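PDB 4V1K: carbohydrate binding module from Ruminococcus flavefaciens, which probably binds plant cell-wall polysaccharides and is likely to bring the family 9 glycoside hydrolase Cel9A of the cellulosome to its substrate. Local coordinates for residues N11-Y16 with E121-S126; E39-V44 with W92-D97; Q45-A50 with S87-W92; T63-S68 with S99-T104. All coordinates share one frame; numbering follows the deposited sequence.

Contact 1 of 4, residues N11-Y16 with E121-S126; sequences NKKVTY and EFTIDS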
# COMPACT_ATOMS: atom_id res chain seq x y z
N ASN A 11 4.96 -6.79 -10.06
CA ASN A 11 4.31 -7.08 -11.36
C ASN A 11 3.03 -7.89 -11.14
O ASN A 11 2.83 -8.98 -11.74
CB ASN A 11 5.26 -7.84 -12.31
CG ASN A 11 4.74 -7.91 -13.75
OD1 ASN A 11 4.09 -6.99 -14.25
ND2 ASN A 11 5.05 -9.02 -14.44
N LYS A 12 2.20 -7.40 -10.23
CA LYS A 12 1.04 -8.16 -9.81
C LYS A 12 -0.22 -7.69 -10.52
O LYS A 12 -0.65 -6.55 -10.33
CB LYS A 12 0.87 -8.07 -8.30
CG LYS A 12 -0.28 -8.92 -7.78
CD LYS A 12 -0.37 -8.86 -6.27
CE LYS A 12 -1.58 -9.64 -5.77
NZ LYS A 12 -1.55 -11.08 -6.16
N LYS A 13 -0.82 -8.58 -11.30
CA LYS A 13 -2.10 -8.30 -12.01
C LYS A 13 -3.29 -8.43 -11.04
O LYS A 13 -3.43 -9.44 -10.31
CB LYS A 13 -2.28 -9.27 -13.17
CG LYS A 13 -3.59 -9.12 -13.93
CD LYS A 13 -3.68 -7.83 -14.73
CE LYS A 13 -5.07 -7.65 -15.32
NZ LYS A 13 -5.55 -8.81 -16.15
N VAL A 14 -4.11 -7.41 -11.03
CA VAL A 14 -5.32 -7.36 -10.21
C VAL A 14 -6.56 -7.14 -11.10
O VAL A 14 -6.57 -6.25 -11.95
CB VAL A 14 -5.25 -6.24 -9.18
CG1 VAL A 14 -6.48 -6.25 -8.24
CG2 VAL A 14 -4.02 -6.39 -8.31
N THR A 15 -7.60 -7.95 -10.89
CA THR A 15 -8.91 -7.72 -11.52
C THR A 15 -9.87 -7.38 -10.37
O THR A 15 -10.23 -8.25 -9.58
CB THR A 15 -9.39 -8.97 -12.28
OG1 THR A 15 -8.43 -9.32 -13.31
CG2 THR A 15 -10.76 -8.75 -12.92
N TYR A 16 -10.23 -6.10 -10.24
CA TYR A 16 -11.02 -5.64 -9.09
C TYR A 16 -12.31 -6.44 -8.91
O TYR A 16 -12.65 -6.87 -7.79
CB TYR A 16 -11.31 -4.10 -9.18
CG TYR A 16 -12.37 -3.63 -8.19
CD1 TYR A 16 -12.10 -3.49 -6.84
CD2 TYR A 16 -13.67 -3.45 -8.61
CE1 TYR A 16 -13.11 -3.11 -5.94
CE2 TYR A 16 -14.67 -3.09 -7.74
CZ TYR A 16 -14.39 -2.92 -6.40
OH TYR A 16 -15.42 -2.57 -5.56
N GLU A 121 -9.11 -3.83 -14.53
CA GLU A 121 -7.89 -4.60 -14.63
C GLU A 121 -6.69 -3.68 -14.61
O GLU A 121 -6.58 -2.75 -15.43
CB GLU A 121 -7.91 -5.48 -15.88
CG GLU A 121 -8.95 -6.58 -15.78
CD GLU A 121 -9.03 -7.53 -16.96
OE1 GLU A 121 -8.04 -7.77 -17.68
OE2 GLU A 121 -10.14 -8.08 -17.15
N PHE A 122 -5.79 -3.93 -13.67
CA PHE A 122 -4.56 -3.12 -13.59
C PHE A 122 -3.42 -3.94 -13.02
O PHE A 122 -3.64 -5.01 -12.45
CB PHE A 122 -4.80 -1.84 -12.75
CG PHE A 122 -5.06 -2.11 -11.28
CD1 PHE A 122 -6.34 -2.43 -10.85
CD2 PHE A 122 -4.06 -2.02 -10.34
CE1 PHE A 122 -6.60 -2.68 -9.52
CE2 PHE A 122 -4.32 -2.26 -8.99
CZ PHE A 122 -5.59 -2.59 -8.58
N THR A 123 -2.21 -3.43 -13.18
CA THR A 123 -1.01 -4.06 -12.62
C THR A 123 -0.35 -3.16 -11.58
O THR A 123 -0.21 -1.93 -11.79
CB THR A 123 0.01 -4.40 -13.74
OG1 THR A 123 -0.59 -5.27 -14.70
CG2 THR A 123 1.24 -5.12 -13.16
N ILE A 124 0.01 -3.76 -10.45
CA ILE A 124 0.86 -3.11 -9.44
C ILE A 124 2.30 -3.30 -9.90
O ILE A 124 2.91 -4.41 -9.76
CB ILE A 124 0.63 -3.68 -8.01
CG1 ILE A 124 -0.83 -3.45 -7.59
CG2 ILE A 124 1.59 -3.06 -6.98
CD1 ILE A 124 -1.21 -4.15 -6.29
N ASP A 125 2.85 -2.24 -10.47
CA ASP A 125 4.21 -2.29 -11.00
C ASP A 125 5.29 -2.18 -9.92
O ASP A 125 6.33 -2.87 -10.00
CB ASP A 125 4.41 -1.21 -12.04
CG ASP A 125 3.51 -1.40 -13.27
OD1 ASP A 125 3.40 -2.52 -13.80
OD2 ASP A 125 2.94 -0.39 -13.72
N SER A 126 5.07 -1.29 -8.95
CA SER A 126 5.98 -1.16 -7.83
C SER A 126 5.29 -0.64 -6.57
O SER A 126 4.24 -0.01 -6.66
CB SER A 126 7.18 -0.28 -8.21
OG SER A 126 6.80 1.04 -8.55
O HOH W 1 5.11 -4.52 -13.98
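Val14 lies beside the ring of Phe122, both side chains pointing the same way, and its CB sits over one ring face toward the rim, 3.7 Å from Phe122 CZ. This is a CH-pi contact, with CB 22° off the ring normal. Val14 CG1 lies 3.8 Å from Phe122 CZ and CE1, while CG2 turns to CD1 of Ile124 at 4.1 Å. A chi1 of 68° sets Phe122 CG in the crowded position between backbone N and carbonyl carbon, from where the ring comes up beside Val14. An alanine at Phe122 would probably leave Val14 without the ring face it rests on and open a gap beside Ile117, which also touches the ring. The strands 12-15 and 121-126 run antiparallel at one edge of the four-stranded sheet of this beta-sandwich module, where 5-15 is an outermost strand; Asn11 and Lys12 both face Ile124 in a G1 beta bulge. Val14 and Phe122 are a hydrogen-bonded pair, and Val14 N meets Phe122 O at 2.8 Å. On the other face, Lys13 and Glu121 cross obliquely: the lysine chain is bent at chi2 and chi4, and NZ forms a salt bridge to Glu121 OE1 at 3.1 Å, coming from above the carboxylate plane. Thr15 runs alongside Glu121, its OG1 3.7 Å from CG of that glutamate. A water donates to Asn11 OD1 and to Asp125 OD1, while Asp125 OD2 is hydrogen-bonded to Ser49.

Contact 2 of 4, residues E39-V44 with W92-D97; sequences EKITEV and WKVPSD
Val44 and Trp92 are joined by two backbone hydrogen bonds, from Val44 N to Trp92 O at 2.9 Å and from Trp92 N to Val44 O at 2.8 Å. A third runs from Val94 N to Thr42 O, the donor standing well above the carbonyl plane, and the same oxygen also accepts from a water that donates to Val94 O. Between the bonded pairs, Glu43 CA lies 3.3 Å from Trp92 O in a CA-H...O contact. This is the antiparallel pairing of strand 41-49 with the edge strand 87-93 in the four-stranded sheet of the sandwich, where the second chain leaves the sheet through Pro95, the N-cap of helix 96-99. Apolar contacts fill the inner face. Val94 CG2 lies over one face of the indole of Trp92, toward its rim, and meets CG2 of Ile41 and CG2 of Val44, each at 4.2 Å. Val44 CG2, anti to the carbonyl carbon, also reaches Trp92 CE3 at 4.0 Å. The indole further meets the ring of Phe61, their planes about 15° apart. Among the charged groups, Glu43 OE1 and Lys93 NZ stay 5.2 Å apart, while Lys40 NZ, in one of its two conformers, is hydrogen-bonded to Ser99 OG.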
# COMPACT_ATOMS: atom_id res chain seq x y z
N GLU A 39 14.33 2.02 11.05
CA GLU A 39 13.86 2.99 10.06
C GLU A 39 12.36 3.35 10.26
O GLU A 39 11.59 2.51 10.64
CB GLU A 39 14.21 2.48 8.65
CG GLU A 39 15.73 2.39 8.50
CD GLU A 39 16.22 1.74 7.25
OE1 GLU A 39 15.73 0.65 6.87
OE2 GLU A 39 17.16 2.32 6.67
N LYS A 40 12.00 4.63 10.04
CA LYS A 40 10.62 5.16 10.18
C LYS A 40 10.03 5.45 8.80
O LYS A 40 10.61 6.24 8.05
CB LYS A 40 10.68 6.46 10.98
CG LYS A 40 9.36 7.01 11.51
CD LYS A 40 9.07 6.56 12.95
CE LYS A 40 8.77 7.73 13.89
NZ LYS A 40 7.39 8.30 13.79
N ILE A 41 8.90 4.83 8.47
CA ILE A 41 8.24 5.00 7.16
C ILE A 41 7.37 6.27 7.23
O ILE A 41 6.49 6.38 8.09
CB ILE A 41 7.40 3.76 6.80
CG1 ILE A 41 8.29 2.51 6.68
CG2 ILE A 41 6.62 4.00 5.50
CD1 ILE A 41 7.51 1.22 6.72
N THR A 42 7.60 7.19 6.29
CA THR A 42 6.85 8.43 6.20
C THR A 42 5.81 8.43 5.08
O THR A 42 4.80 9.16 5.16
CB THR A 42 7.79 9.63 5.97
OG1 THR A 42 8.70 9.36 4.89
CG2 THR A 42 8.59 9.90 7.23
N GLU A 43 6.05 7.64 4.05
CA GLU A 43 5.12 7.60 2.91
C GLU A 43 5.18 6.22 2.26
O GLU A 43 6.27 5.61 2.19
CB GLU A 43 5.51 8.74 1.94
CG GLU A 43 4.57 9.08 0.82
CD GLU A 43 5.05 10.36 0.08
OE1 GLU A 43 5.29 11.41 0.71
OE2 GLU A 43 5.20 10.31 -1.13
N VAL A 44 4.04 5.79 1.73
CA VAL A 44 3.96 4.60 0.87
C VAL A 44 3.38 5.02 -0.49
O VAL A 44 2.38 5.72 -0.53
CB VAL A 44 3.06 3.52 1.49
CG1 VAL A 44 3.05 2.26 0.63
CG2 VAL A 44 3.53 3.17 2.87
N TRP A 92 0.13 7.29 0.11
CA TRP A 92 -0.29 7.43 1.51
C TRP A 92 0.79 8.10 2.36
O TRP A 92 1.87 7.58 2.50
CB TRP A 92 -0.60 6.05 2.08
CG TRP A 92 -1.07 6.04 3.51
CD1 TRP A 92 -1.88 6.96 4.10
CD2 TRP A 92 -0.76 5.07 4.52
NE1 TRP A 92 -2.10 6.62 5.41
CE2 TRP A 92 -1.43 5.47 5.70
CE3 TRP A 92 0.01 3.90 4.55
CZ2 TRP A 92 -1.37 4.76 6.89
CZ3 TRP A 92 0.08 3.16 5.76
CH2 TRP A 92 -0.61 3.61 6.91
N LYS A 93 0.47 9.28 2.89
CA LYS A 93 1.33 9.96 3.85
C LYS A 93 1.02 9.38 5.23
O LYS A 93 -0.11 9.51 5.74
CB LYS A 93 1.11 11.50 3.80
CG LYS A 93 1.36 12.06 2.39
CD LYS A 93 1.40 13.56 2.28
CE LYS A 93 1.91 13.94 0.90
NZ LYS A 93 1.98 15.41 0.70
N VAL A 94 1.99 8.67 5.79
CA VAL A 94 1.77 7.89 7.00
C VAL A 94 1.74 8.81 8.22
O VAL A 94 2.70 9.54 8.46
CB VAL A 94 2.85 6.81 7.17
CG1 VAL A 94 2.55 5.96 8.38
CG2 VAL A 94 2.92 5.92 5.92
N PRO A 95 0.66 8.78 9.02
CA PRO A 95 0.66 9.60 10.23
C PRO A 95 1.74 9.19 11.23
O PRO A 95 2.06 8.00 11.35
CB PRO A 95 -0.73 9.35 10.84
CG PRO A 95 -1.53 8.64 9.87
CD PRO A 95 -0.60 8.02 8.88
N SER A 96 2.27 10.17 11.97
CA SER A 96 3.32 9.92 12.96
C SER A 96 2.94 8.84 13.97
O SER A 96 3.79 8.02 14.32
CB SER A 96 3.70 11.22 13.70
OG SER A 96 4.26 12.11 12.76
N ASP A 97 1.68 8.83 14.41
CA ASP A 97 1.22 7.86 15.41
C ASP A 97 1.13 6.43 14.87
O ASP A 97 1.16 5.52 15.61
CB ASP A 97 -0.07 8.28 16.14
CG ASP A 97 -1.35 8.35 15.25
OD1 ASP A 97 -1.29 8.13 14.01
OD2 ASP A 97 -2.43 8.65 15.82
O HOH W 2 4.34 11.49 6.62

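Contact 3 of 4, residues Q45-A50 with S87-W92; sequences QVNISA and SGTITW
Val46 and Ile90 pair through two backbone hydrogen bonds, the shorter from Val46 N to Ile90 O at 2.8 Å, where strand 41-49 runs antiparallel to the edge strand 87-93 in the four-stranded sheet of the beta-sandwich. Two more join Ile48 with Gly88. Val46, Ile48 and Ile90 point to the buried face, made tight by the opposite sheet, whose Phe61 and Phe112 pack against Val46 and Ile90. Ile48 CG1, set between backbone N and carbonyl carbon (chi1 66°), lies 3.9 Å from Gly88 O, where the glycine across from it adds no side chain. In one of the two conformers of Ile90, its CD1 meets Ile48 CD1 at 4.0 Å. The other face, with Gln45, Asn47, Ser49, Ser87, Thr89 and Thr91, is polar and partly open to solvent. Gln45 and Thr91 run side by side there, and Gln45 CB packs on Thr89 CG2 at 3.9 Å. Thr89 OG1 donates to Asn47 OD1 at 2.7 Å, nearly in line with the amide C=O bond. A valine at Thr89 would probably leave Asn47 OD1 without its hydroxyl donor, and the amide less firmly fixed in its rotation. Two side chains of this face also tie to strand 121-131: Ser49 OG is hydrogen-bonded to Asp125 OD2, and the amide nitrogen of Asn47, ND2, is engaged by Ser126 OG.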
# COMPACT_ATOMS: atom_id res chain seq x y z
N GLN A 45 4.03 4.60 -1.57
CA GLN A 45 3.55 4.86 -2.92
C GLN A 45 3.34 3.54 -3.67
O GLN A 45 4.19 2.65 -3.62
CB GLN A 45 4.54 5.73 -3.70
CG GLN A 45 4.68 7.11 -3.12
CD GLN A 45 5.50 8.05 -3.99
OE1 GLN A 45 6.43 7.62 -4.66
NE2 GLN A 45 5.15 9.35 -3.96
N VAL A 46 2.18 3.44 -4.32
CA VAL A 46 1.84 2.28 -5.14
C VAL A 46 1.72 2.78 -6.59
O VAL A 46 0.84 3.61 -6.91
CB VAL A 46 0.57 1.59 -4.66
CG1 VAL A 46 0.24 0.40 -5.56
CG2 VAL A 46 0.75 1.14 -3.19
N ASN A 47 2.59 2.27 -7.46
CA ASN A 47 2.62 2.65 -8.88
C ASN A 47 1.87 1.61 -9.69
O ASN A 47 2.22 0.41 -9.66
CB ASN A 47 4.07 2.81 -9.35
CG ASN A 47 4.77 3.92 -8.61
OD1 ASN A 47 4.39 5.08 -8.73
ND2 ASN A 47 5.75 3.57 -7.81
N ILE A 48 0.85 2.07 -10.40
CA ILE A 48 -0.01 1.16 -11.15
C ILE A 48 -0.11 1.55 -12.61
O ILE A 48 0.09 2.71 -12.97
CB ILE A 48 -1.43 1.04 -10.54
CG1 ILE A 48 -2.22 2.35 -10.62
CG2 ILE A 48 -1.39 0.55 -9.11
CD1 ILE A 48 -3.70 2.22 -10.25
N SER A 49 -0.45 0.57 -13.44
CA SER A 49 -0.65 0.78 -14.87
C SER A 49 -1.74 -0.11 -15.42
O SER A 49 -2.13 -1.12 -14.81
CB SER A 49 0.68 0.61 -15.60
OG SER A 49 1.12 -0.73 -15.63
N ALA A 50 -2.25 0.25 -16.59
CA ALA A 50 -3.36 -0.45 -17.20
C ALA A 50 -3.26 -0.28 -18.71
O ALA A 50 -2.37 0.43 -19.23
CB ALA A 50 -4.67 0.12 -16.67
N SER A 87 -1.18 5.13 -16.53
CA SER A 87 -0.33 4.83 -15.40
C SER A 87 -0.33 5.98 -14.40
O SER A 87 -0.48 7.16 -14.78
CB SER A 87 1.11 4.51 -15.83
OG SER A 87 1.77 5.63 -16.38
N GLY A 88 -0.21 5.64 -13.13
CA GLY A 88 -0.12 6.67 -12.11
C GLY A 88 0.30 6.10 -10.76
O GLY A 88 0.68 4.93 -10.66
N THR A 89 0.18 6.94 -9.74
CA THR A 89 0.70 6.66 -8.41
C THR A 89 -0.33 7.01 -7.33
O THR A 89 -0.96 8.07 -7.37
CB THR A 89 1.97 7.50 -8.17
OG1 THR A 89 2.89 7.26 -9.24
CG2 THR A 89 2.61 7.18 -6.82
N ILE A 90 -0.54 6.07 -6.41
CA ILE A 90 -1.37 6.31 -5.24
C ILE A 90 -0.43 6.45 -4.04
O ILE A 90 0.40 5.59 -3.78
CB ILE A 90 -2.33 5.15 -5.02
CG1 ILE A 90 -3.30 5.02 -6.20
CG2 ILE A 90 -3.11 5.33 -3.73
CD1 ILE A 90 -3.69 3.59 -6.51
N THR A 91 -0.57 7.56 -3.35
CA THR A 91 0.31 7.94 -2.24
C THR A 91 -0.46 7.97 -0.90
O THR A 91 -1.53 8.62 -0.80
CB THR A 91 0.92 9.32 -2.51
OG1 THR A 91 1.65 9.29 -3.74
CG2 THR A 91 1.85 9.73 -1.37
N TRP A 92 0.13 7.29 0.11
CA TRP A 92 -0.29 7.43 1.51
C TRP A 92 0.79 8.10 2.36
O TRP A 92 1.87 7.58 2.50
CB TRP A 92 -0.60 6.05 2.08
CG TRP A 92 -1.07 6.04 3.51
CD1 TRP A 92 -1.88 6.96 4.10
CD2 TRP A 92 -0.76 5.07 4.52
NE1 TRP A 92 -2.10 6.62 5.41
CE2 TRP A 92 -1.43 5.47 5.70
CE3 TRP A 92 0.01 3.90 4.55
CZ2 TRP A 92 -1.37 4.76 6.89
CZ3 TRP A 92 0.08 3.16 5.76
CH2 TRP A 92 -0.61 3.61 6.91

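Contact 4 of 4, residues T63-S68 with S99-T104; sequences TSTTDS and SSIIQT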
# COMPACT_ATOMS: atom_id res chain seq x y z
N THR A 63 -1.68 -1.54 8.01
CA THR A 63 -0.38 -2.10 8.36
C THR A 63 -0.41 -2.89 9.66
O THR A 63 -1.12 -2.55 10.63
CB THR A 63 0.70 -0.99 8.45
OG1 THR A 63 1.99 -1.53 8.77
CG2 THR A 63 0.32 0.06 9.50
N SER A 64 0.42 -3.94 9.70
CA SER A 64 0.78 -4.55 10.97
C SER A 64 1.43 -3.50 11.90
O SER A 64 2.20 -2.67 11.43
CB SER A 64 1.78 -5.70 10.76
OG SER A 64 1.23 -6.72 9.93
N THR A 65 1.14 -3.58 13.20
CA THR A 65 1.76 -2.75 14.21
C THR A 65 2.19 -3.59 15.41
O THR A 65 1.75 -4.75 15.57
CB THR A 65 0.85 -1.61 14.73
OG1 THR A 65 -0.12 -2.18 15.60
CG2 THR A 65 0.21 -0.84 13.61
N THR A 66 2.95 -2.96 16.30
CA THR A 66 3.37 -3.59 17.56
C THR A 66 2.37 -3.32 18.70
O THR A 66 2.64 -3.72 19.84
CB THR A 66 4.76 -3.06 17.95
OG1 THR A 66 4.70 -1.65 18.08
CG2 THR A 66 5.78 -3.40 16.88
N ASP A 67 1.23 -2.65 18.41
CA ASP A 67 0.32 -2.34 19.55
C ASP A 67 -0.81 -3.27 19.72
O ASP A 67 -1.87 -3.29 19.05
CB ASP A 67 -0.24 -0.97 19.58
CG ASP A 67 -0.87 -0.63 20.95
OD1 ASP A 67 -0.86 -1.42 22.02
OD2 ASP A 67 -1.39 0.50 20.91
N SER A 68 -0.57 -4.13 20.69
CA SER A 68 -1.57 -5.13 21.03
C SER A 68 -2.95 -4.58 21.45
O SER A 68 -3.98 -5.23 21.20
CB SER A 68 -1.05 -6.04 22.12
OG SER A 68 -0.81 -5.30 23.32
N SER A 99 3.38 5.51 12.08
CA SER A 99 4.76 5.22 11.70
C SER A 99 5.60 4.77 12.91
O SER A 99 6.49 3.92 12.77
CB SER A 99 5.40 6.39 10.95
OG SER A 99 5.51 7.53 11.77
N SER A 100 5.31 5.31 14.10
CA SER A 100 6.10 4.95 15.26
C SER A 100 5.90 3.50 15.75
O SER A 100 6.74 3.01 16.50
CB SER A 100 5.86 5.96 16.39
OG SER A 100 4.63 5.69 16.96
N ILE A 101 4.83 2.83 15.30
CA ILE A 101 4.51 1.48 15.77
C ILE A 101 4.35 0.45 14.63
O ILE A 101 3.97 -0.70 14.90
CB ILE A 101 3.26 1.44 16.68
CG1 ILE A 101 2.05 2.02 15.95
CG2 ILE A 101 3.55 2.14 18.01
CD1 ILE A 101 0.72 1.81 16.64
N ILE A 102 4.72 0.82 13.41
CA ILE A 102 4.71 -0.20 12.33
C ILE A 102 5.60 -1.41 12.71
O ILE A 102 6.77 -1.23 13.17
CB ILE A 102 5.11 0.39 10.95
CG1 ILE A 102 3.97 1.28 10.44
CG2 ILE A 102 5.45 -0.69 9.93
CD1 ILE A 102 4.26 2.07 9.17
N GLN A 103 5.05 -2.61 12.44
CA GLN A 103 5.77 -3.85 12.70
C GLN A 103 6.30 -4.39 11.38
O GLN A 103 5.56 -4.93 10.57
CB GLN A 103 4.85 -4.88 13.38
CG GLN A 103 5.50 -6.25 13.55
CD GLN A 103 6.73 -6.21 14.43
OE1 GLN A 103 7.78 -5.73 14.01
NE2 GLN A 103 6.63 -6.78 15.66
N THR A 104 7.61 -4.21 11.16
CA THR A 104 8.26 -4.77 9.96
C THR A 104 8.78 -6.19 10.13
O THR A 104 9.15 -6.86 9.14
CB THR A 104 9.45 -3.89 9.51
OG1 THR A 104 10.45 -3.82 10.53
CG2 THR A 104 8.98 -2.50 9.15
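Thr65 and Ile102 form a single backbone bridge, their CA atoms 4.3 Å apart, flanked by hydrogen bonds from Gln103 N to Ser64 O at 3.0 Å and from Thr66 N to Ile101 O at 2.8 Å. Ser64 O takes two donors: Gln103 N on one face of its carbonyl plane and Thr63 OG1, of its own strand, on the opposite face. Thr63 OG1 is also bonded to Tyr30 OH, and its side chain meets that of Ile102 at about a right angle, OG1 3.7 Å from Ile102 CG2. Here the end of strand 55-64 is tied to the loop that follows helix 96-99 and leads to strand 109-114. Just beyond the bridge, a chi1 of 75° sets Thr65 OG1 between backbone N and carbonyl carbon, where it accepts from Asp67 N at 3.2 Å in an ST turn. Thr65 runs alongside Ile101, whose CD1 is 3.9 Å from Thr65 CB. Thr66 crosses Gln103 at about a right angle, its CG2 3.7 Å from Gln103 NE2, while Gln103 OE1 is held by the backbone N of Gln105. Gln103 CB packs on the carbonyl carbon of Thr65. Buried by the contact, Gln103 O has no hydrogen-bond partner in the model. Ser64 OG accepts from the backbone N of Glu109, joining the strand end to strand 109-114, its neighbour in the sheet.

In the fold
Contacts 1, 2 and 3 belong to one four-stranded antiparallel sheet, ordered 5-15, 121-131, 41-49, 87-93. Contact 1 pairs the first two strands, and contacts 2 and 3 follow one another along the last two, sharing Trp92 with centres about 17 Å apart. Contacts 1 and 3, with centres about 10 Å apart, touch through Asp125 and Ser49. Contact 4 ties the end of strand 55-64, in the second sheet, to a loop, and adjoins contact 2 where Val94 packs on Ser99, about 11 Å between centres. Along the chain, contact 1 encloses the others, contact 3 is nested inside contact 2, and contact 4 interleaves with both. Three contacts thus set strand pairings of one sheet, and the fourth fastens a strand end of the other.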